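Local atomic coordinates of rhamnose ABC transporter, periplasmic rhamnose-binding protein (Kribbella flavida, PDB entry 4KVF), a protein that probably binds a carbohydrate, likely rhamnose, as the periplasmic binding component of an ABC transporter. Residues A[255-261]-A[272-278]; A[300-306]-A[317-321]. The contacts are given in a common frame with arbitrary orientation. Residues are numbered along the deposited sequence.

Interaction 1. Residues A[255-261]-A[272-278]; sequences ITGLGLP and TVKKFAL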
ATOM      1  N   ILE A 255      -0.835  16.963 -12.439  1.00 36.17           N
ATOM      2  CA  ILE A 255      -0.249  15.637 -12.316  1.00 34.43           C
ATOM      3  C   ILE A 255      -0.707  15.039 -10.998  1.00 35.53           C
ATOM      4  O   ILE A 255      -0.566  15.675  -9.959  1.00 33.46           O
ATOM      5  CB  ILE A 255       1.303  15.701 -12.311  1.00 32.28           C
ATOM      6  CG1 ILE A 255       1.827  16.370 -13.584  1.00 40.70           C
ATOM      7  CG2 ILE A 255       1.897  14.311 -12.150  1.00 37.38           C
ATOM      8  CD1 ILE A 255       1.702  15.500 -14.823  1.00 43.82           C
ATOM      9  N   THR A 256      -1.280  13.837 -11.035  1.00 28.12           N
ATOM     10  CA  THR A 256      -1.618  13.129  -9.800  1.00 27.88           C
ATOM     11  C   THR A 256      -1.285  11.641  -9.956  1.00 31.08           C
ATOM     12  O   THR A 256      -0.678  11.254 -10.947  1.00 27.53           O
ATOM     13  CB  THR A 256      -3.090  13.349  -9.385  1.00 33.42           C
ATOM     14  OG1 THR A 256      -3.309  12.788  -8.084  1.00 31.94           O
ATOM     15  CG2 THR A 256      -4.046  12.710 -10.386  1.00 35.97           C
ATOM     16  N   GLY A 257      -1.647  10.812  -8.985  1.00 27.07           N
ATOM     17  CA  GLY A 257      -1.251   9.419  -9.032  1.00 27.85           C
ATOM     18  C   GLY A 257      -0.785   8.892  -7.687  1.00 24.36           C
ATOM     19  O   GLY A 257      -1.223   9.371  -6.641  1.00 33.02           O
ATOM     20  N   LEU A 258       0.104   7.906  -7.715  1.00 27.99           N
ATOM     21  CA  LEU A 258       0.583   7.279  -6.490  1.00 26.60           C
ATOM     22  C   LEU A 258       2.060   7.583  -6.346  1.00 29.17           C
ATOM     23  O   LEU A 258       2.860   7.211  -7.202  1.00 33.33           O
ATOM     24  CB  LEU A 258       0.366   5.773  -6.548  1.00 26.63           C
ATOM     25  CG  LEU A 258      -1.093   5.362  -6.713  1.00 24.32           C
ATOM     26  CD1 LEU A 258      -1.162   3.866  -6.954  1.00 26.65           C
ATOM     27  CD2 LEU A 258      -1.925   5.765  -5.490  1.00 28.00           C
ATOM     28  N   GLY A 259       2.419   8.283  -5.278  1.00 28.65           N
ATOM     29  CA  GLY A 259       3.788   8.745  -5.134  1.00 30.18           C
ATOM     30  C   GLY A 259       4.369   8.563  -3.748  1.00 37.94           C
ATOM     31  O   GLY A 259       3.640   8.309  -2.784  1.00 37.13           O
ATOM     32  N   LEU A 260       5.691   8.697  -3.657  1.00 34.87           N
ATOM     33  CA  LEU A 260       6.398   8.657  -2.380  1.00 39.44           C
ATOM     34  C   LEU A 260       6.628  10.084  -1.886  1.00 43.46           C
ATOM     35  O   LEU A 260       7.187  10.909  -2.609  1.00 44.37           O
ATOM     36  CB  LEU A 260       7.734   7.921  -2.538  1.00 35.71           C
ATOM     37  CG  LEU A 260       7.646   6.404  -2.736  1.00 47.32           C
ATOM     38  CD1 LEU A 260       8.979   5.834  -3.214  1.00 49.51           C
ATOM     39  CD2 LEU A 260       7.212   5.733  -1.440  1.00 42.33           C
ATOM     40  N   PRO A 261       6.191  10.385  -0.650  1.00 43.71           N
ATOM     41  CA  PRO A 261       6.224  11.741  -0.081  1.00 45.24           C
ATOM     42  C   PRO A 261       7.570  12.464  -0.146  1.00 45.43           C
ATOM     43  O   PRO A 261       7.574  13.660  -0.439  1.00 48.97           O
ATOM     44  CB  PRO A 261       5.808  11.511   1.375  1.00 50.89           C
ATOM     45  CG  PRO A 261       4.869  10.352   1.283  1.00 42.77           C
ATOM     46  CD  PRO A 261       5.505   9.442   0.252  1.00 39.93           C
ATOM     47  N   THR A 272       3.821  22.134  -8.679  1.00 49.44           N
ATOM     48  CA  THR A 272       3.579  21.287  -9.846  1.00 48.02           C
ATOM     49  C   THR A 272       2.479  20.279  -9.541  1.00 46.48           C
ATOM     50  O   THR A 272       1.602  20.013 -10.373  1.00 45.90           O
ATOM     51  CB  THR A 272       4.851  20.529 -10.270  1.00 50.18           C
ATOM     52  OG1 THR A 272       5.877  21.474 -10.601  1.00 51.32           O
ATOM     53  CG2 THR A 272       4.572  19.643 -11.477  1.00 49.23           C
ATOM     54  N   VAL A 273       2.540  19.708  -8.342  1.00 40.29           N
ATOM     55  CA  VAL A 273       1.559  18.719  -7.914  1.00 39.30           C
ATOM     56  C   VAL A 273       0.786  19.251  -6.714  1.00 51.29           C
ATOM     57  O   VAL A 273       1.380  19.726  -5.742  1.00 54.61           O
ATOM     58  CB  VAL A 273       2.239  17.390  -7.551  1.00 42.89           C
ATOM     59  CG1 VAL A 273       1.236  16.425  -6.930  1.00 37.81           C
ATOM     60  CG2 VAL A 273       2.890  16.788  -8.787  1.00 47.97           C
ATOM     61  N   LYS A 274      -0.538  19.191  -6.794  1.00 46.60           N
ATOM     62  CA  LYS A 274      -1.379  19.694  -5.713  1.00 46.01           C
ATOM     63  C   LYS A 274      -1.847  18.569  -4.809  1.00 42.28           C
ATOM     64  O   LYS A 274      -1.977  18.747  -3.595  1.00 45.41           O
ATOM     65  CB  LYS A 274      -2.566  20.486  -6.270  1.00 44.96           C
ATOM     66  CG  LYS A 274      -2.134  21.745  -7.025  1.00 50.62           C
ATOM     67  CD  LYS A 274      -3.293  22.695  -7.289  1.00 62.22           C
ATOM     68  CE  LYS A 274      -3.771  22.596  -8.730  1.00 66.24           C
ATOM     69  NZ  LYS A 274      -4.860  23.572  -9.019  1.00 68.40           N
ATOM     70  N   LYS A 275      -2.074  17.402  -5.401  1.00 35.18           N
ATOM     71  CA  LYS A 275      -2.621  16.278  -4.669  1.00 40.34           C
ATOM     72  C   LYS A 275      -2.128  14.976  -5.298  1.00 37.39           C
ATOM     73  O   LYS A 275      -2.012  14.877  -6.520  1.00 36.31           O
ATOM     74  CB  LYS A 275      -4.149  16.335  -4.732  1.00 46.60           C
ATOM     75  CG  LYS A 275      -4.872  15.844  -3.492  1.00 57.87           C
ATOM     76  CD  LYS A 275      -6.385  16.005  -3.643  1.00 63.55           C
ATOM     77  CE  LYS A 275      -6.965  16.961  -2.603  1.00 64.15           C
ATOM     78  NZ  LYS A 275      -8.428  16.730  -2.397  1.00 65.34           N
ATOM     79  N   PHE A 276      -1.804  14.001  -4.453  1.00 34.02           N
ATOM     80  CA  PHE A 276      -1.552  12.633  -4.898  1.00 29.46           C
ATOM     81  C   PHE A 276      -1.863  11.699  -3.731  1.00 31.08           C
ATOM     82  O   PHE A 276      -2.156  12.165  -2.631  1.00 34.77           O
ATOM     83  CB  PHE A 276      -0.119  12.443  -5.453  1.00 34.85           C
ATOM     84  CG  PHE A 276       0.979  12.509  -4.408  1.00 36.96           C
ATOM     85  CD1 PHE A 276       1.580  13.714  -4.079  1.00 39.79           C
ATOM     86  CD2 PHE A 276       1.434  11.353  -3.788  1.00 37.25           C
ATOM     87  CE1 PHE A 276       2.589  13.773  -3.123  1.00 36.99           C
ATOM     88  CE2 PHE A 276       2.445  11.401  -2.839  1.00 40.57           C
ATOM     89  CZ  PHE A 276       3.026  12.619  -2.507  1.00 43.72           C
ATOM     90  N   ALA A 277      -1.835  10.395  -3.973  1.00 29.55           N
ATOM     91  CA  ALA A 277      -2.193   9.428  -2.940  1.00 28.00           C
ATOM     92  C   ALA A 277      -1.118   8.374  -2.722  1.00 30.01           C
ATOM     93  O   ALA A 277      -0.265   8.152  -3.572  1.00 29.95           O
ATOM     94  CB  ALA A 277      -3.517   8.739  -3.300  1.00 27.32           C
ATOM     95  N   LEU A 278      -1.167   7.734  -1.560  1.00 27.80           N
ATOM     96  CA  LEU A 278      -0.496   6.461  -1.337  1.00 28.80           C
ATOM     97  C   LEU A 278      -1.093   5.941  -0.040  1.00 31.27           C
ATOM     98  O   LEU A 278      -2.312   5.837   0.082  1.00 34.44           O
ATOM     99  CB  LEU A 278       1.032   6.608  -1.232  1.00 29.60           C
ATOM    100  CG  LEU A 278       1.842   5.314  -1.410  1.00 28.89           C
ATOM    101  CD1 LEU A 278       1.887   4.849  -2.882  1.00 28.14           C
ATOM    102  CD2 LEU A 278       3.252   5.436  -0.839  1.00 32.12           C
TER
HETATM  103  O   HOH W   1      -1.072  19.360 -10.427  1.00 34.56           O
HETATM  104  O   HOH W   2      -2.282  17.503  -8.399  1.00 42.87           O

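Interaction 2. Residues A[300-306]-A[317-321]; sequences ITGAQGE and TVGAA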
ATOM      1  N   ILE A 300     -10.319 -12.113  18.228  1.00 27.95           N
ATOM      2  CA  ILE A 300     -10.809 -12.375  16.884  1.00 25.29           C
ATOM      3  C   ILE A 300     -10.258 -13.714  16.401  1.00 31.77           C
ATOM      4  O   ILE A 300      -9.333 -14.260  17.012  1.00 31.89           O
ATOM      5  CB  ILE A 300     -10.413 -11.265  15.874  1.00 25.64           C
ATOM      6  CG1 ILE A 300      -8.899 -11.141  15.731  1.00 26.27           C
ATOM      7  CG2 ILE A 300     -11.074  -9.918  16.243  1.00 26.23           C
ATOM      8  CD1 ILE A 300      -8.478 -10.190  14.605  1.00 26.35           C
ATOM      9  N   THR A 301     -10.825 -14.235  15.311  1.00 29.97           N
ATOM     10  CA  THR A 301     -10.331 -15.471  14.687  1.00 34.70           C
ATOM     11  C   THR A 301      -9.974 -15.250  13.215  1.00 35.94           C
ATOM     12  O   THR A 301      -9.326 -16.091  12.575  1.00 34.89           O
ATOM     13  CB  THR A 301     -11.363 -16.628  14.786  1.00 33.07           C
ATOM     14  OG1 THR A 301     -12.532 -16.298  14.033  1.00 37.21           O
ATOM     15  CG2 THR A 301     -11.762 -16.902  16.244  1.00 32.02           C
ATOM     16  N   GLY A 302     -10.399 -14.114  12.679  1.00 32.60           N
ATOM     17  CA  GLY A 302     -10.211 -13.829  11.273  1.00 32.33           C
ATOM     18  C   GLY A 302     -11.471 -14.066  10.460  1.00 34.78           C
ATOM     19  O   GLY A 302     -11.439 -14.006   9.227  1.00 33.85           O
ATOM     20  N   ALA A 303     -12.580 -14.336  11.142  1.00 35.43           N
ATOM     21  CA  ALA A 303     -13.867 -14.525  10.469  1.00 37.06           C
ATOM     22  C   ALA A 303     -14.415 -13.158  10.070  1.00 40.93           C
ATOM     23  O   ALA A 303     -14.216 -12.182  10.788  1.00 33.17           O
ATOM     24  CB  ALA A 303     -14.841 -15.234  11.376  1.00 42.12           C
ATOM     25  N   GLN A 304     -15.091 -13.085   8.925  1.00 38.37           N
ATOM     26  CA  GLN A 304     -15.619 -11.811   8.430  1.00 34.89           C
ATOM     27  C   GLN A 304     -16.657 -11.230   9.404  1.00 30.08           C
ATOM     28  O   GLN A 304     -17.500 -11.955   9.932  1.00 32.15           O
ATOM     29  CB  GLN A 304     -16.251 -11.986   7.038  1.00 33.27           C
ATOM     30  CG  GLN A 304     -16.749 -10.686   6.409  1.00 35.88           C
ATOM     31  CD  GLN A 304     -17.368 -10.901   5.040  1.00 40.99           C
ATOM     32  OE1 GLN A 304     -17.164 -11.940   4.415  1.00 41.85           O
ATOM     33  NE2 GLN A 304     -18.138  -9.922   4.573  1.00 53.57           N
ATOM     34  N   GLY A 305     -16.577  -9.920   9.639  1.00 28.77           N
ATOM     35  CA  GLY A 305     -17.524  -9.228  10.491  1.00 26.63           C
ATOM     36  C   GLY A 305     -17.070  -9.044  11.927  1.00 25.52           C
ATOM     37  O   GLY A 305     -17.700  -8.302  12.683  1.00 29.66           O
ATOM     38  N   GLU A 306     -15.998  -9.738  12.308  1.00 25.36           N
ATOM     39  CA  GLU A 306     -15.423  -9.602  13.640  1.00 30.98           C
ATOM     40  C   GLU A 306     -14.774  -8.227  13.769  1.00 29.82           C
ATOM     41  O   GLU A 306     -14.218  -7.705  12.802  1.00 32.07           O
ATOM     42  CB  GLU A 306     -14.377 -10.697  13.884  1.00 27.17           C
ATOM     43  CG  GLU A 306     -14.986 -12.077  14.064  1.00 31.22           C
ATOM     44  CD  GLU A 306     -13.942 -13.138  14.321  1.00 35.86           C
ATOM     45  OE1 GLU A 306     -12.764 -12.890  13.990  1.00 34.38           O
ATOM     46  OE2 GLU A 306     -14.299 -14.211  14.860  1.00 41.94           O
ATOM     47  N   THR A 317     -13.123  -3.762  11.290  1.00 26.32           N
ATOM     48  CA  THR A 317     -13.991  -4.918  11.056  1.00 24.22           C
ATOM     49  C   THR A 317     -13.309  -5.803  10.015  1.00 27.96           C
ATOM     50  O   THR A 317     -12.926  -5.331   8.942  1.00 29.27           O
ATOM     51  CB  THR A 317     -15.371  -4.509  10.541  1.00 27.89           C
ATOM     52  OG1 THR A 317     -16.030  -3.655  11.496  1.00 28.86           O
ATOM     53  CG2 THR A 317     -16.247  -5.765  10.308  1.00 26.79           C
ATOM     54  N   VAL A 318     -13.130  -7.079  10.340  1.00 26.59           N
ATOM     55  CA  VAL A 318     -12.496  -8.015   9.424  1.00 25.81           C
ATOM     56  C   VAL A 318     -13.395  -8.215   8.209  1.00 27.41           C
ATOM     57  O   VAL A 318     -14.610  -8.386   8.348  1.00 27.30           O
ATOM     58  CB  VAL A 318     -12.263  -9.384  10.112  1.00 24.39           C
ATOM     59  CG1 VAL A 318     -11.601 -10.349   9.167  1.00 24.54           C
ATOM     60  CG2 VAL A 318     -11.417  -9.221  11.371  1.00 28.32           C
ATOM     61  N   GLY A 319     -12.807  -8.175   7.016  1.00 26.10           N
ATOM     62  CA  GLY A 319     -13.579  -8.371   5.800  1.00 28.64           C
ATOM     63  C   GLY A 319     -13.566  -9.817   5.335  1.00 34.10           C
ATOM     64  O   GLY A 319     -13.212 -10.722   6.094  1.00 30.22           O
ATOM     65  N   ALA A 320     -13.951 -10.047   4.085  1.00 28.42           N
ATOM     66  CA  ALA A 320     -13.966 -11.404   3.546  1.00 35.05           C
ATOM     67  C   ALA A 320     -12.563 -12.024   3.560  1.00 34.82           C
ATOM     68  O   ALA A 320     -11.561 -11.331   3.330  1.00 30.14           O
ATOM     69  CB  ALA A 320     -14.534 -11.406   2.140  1.00 44.04           C
ATOM     70  N   ALA A 321     -12.507 -13.324   3.850  1.00 35.46           N
ATOM     71  CA  ALA A 321     -11.262 -14.100   3.800  1.00 36.76           C
ATOM     72  C   ALA A 321     -10.147 -13.553   4.695  1.00 34.11           C
ATOM     73  O   ALA A 321      -8.968 -13.716   4.392  1.00 35.09           O
ATOM     74  CB  ALA A 321     -10.763 -14.224   2.358  1.00 40.53           C
TER
HETATM   75  O   HOH W   3     -12.869 -13.561   7.090  1.00 46.08           O

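Interaction 1. Residues A[255-261]-A[272-278]
Strands 255-257 and 276-278 run nearly parallel, at 17° with axes 5.5 Å apart, and helix 261-269 lies between them in the chain: a beta-alpha-beta crossover in one lobe of a periplasmic binding protein fold. Two backbone hydrogen bonds, Ala277 N to Gly257 O (2.9 Å) and Gly259 N to Ala277 O (3.2 Å), flank Leu258 and pair it with Ala277 in a single bridge. Toward residue 272 the backbones part and water fills the gap: one molecule links Ile255 N to Thr272 O, a second joins Ile255 O, Lys274 N and Lys275 O. Gly257, at phi 137°, has a backbone that calls for glycine. Thr256 OG1 donates to Lys275 O (2.9 Å), while the Lys275 amine forms salt bridges with Glu331 and Glu158. Leu258 CD2 packs on Ala277 CB (4.0 Å). Phe276 points toward 255-261, where Gly259 has no CB to crowd its ring; Gly259 O lies at the ring edge, 3.3 Å from Phe276 CE2.

Interaction 2. Residues A[300-306]-A[317-321]
Two backbone hydrogen bonds join the segments, Gly305 N to Val318 O and Val318 N to Glu306 O, both 2.8 Å and nearly straight. They tie a type II beta turn, Ala303 to Glu306, to the chain leaving strand 315-317, on the surface of the lobe that holds the six-stranded parallel sheet. Gly305, third in the turn, has phi 96°, a backbone that calls for glycine. The Glu306 carboxylate folds back within its own loop: OE1 accepts from Thr301 N (2.7 Å) and Gly302 N (3.0 Å), and OE2 from Thr301 OG1 (2.9 Å), so the side chain draws the loop together before the turn. A water donates to both Gly302 O and Gly319 O, bridging the segments beyond the direct bonds. Val318 is the main apolar piece; its side chain points into the concave side of the loop, with CB 3.5 Å from Ala303 O and CG1 3.7 Å from Gly302 O. Ile300 CD1 reaches Val318 CG2 at 4.5 Å, and Ile300 also packs on Phe308 and helix 281-296. At the exposed margin the extended Gln304 side chain lies along 319-320, bringing OE1 to 3.4 Å from Ala320 CA.

Overall arrangement
Interaction 1 closes before interaction 2 opens along the chain, and helix 281-296 runs between them. Their centres are 32 Å apart, their nearest atoms about 18 Å, and they lie on opposite sides of the chain's centre, one in each lobe. Interaction 1 is buried beside the four-stranded parallel sheet, at 254-257, one of its two edge strands; interaction 2 is a surface loop contact leading into 323-325, the last strand of the six-stranded sheet. The chain then returns to the lobe of interaction 1, where strand 330-332 pairs antiparallel with 276-278. Such repeated crossing between two lobes is characteristic of periplasmic binding proteins, whose ligand is generally held in the cleft between them.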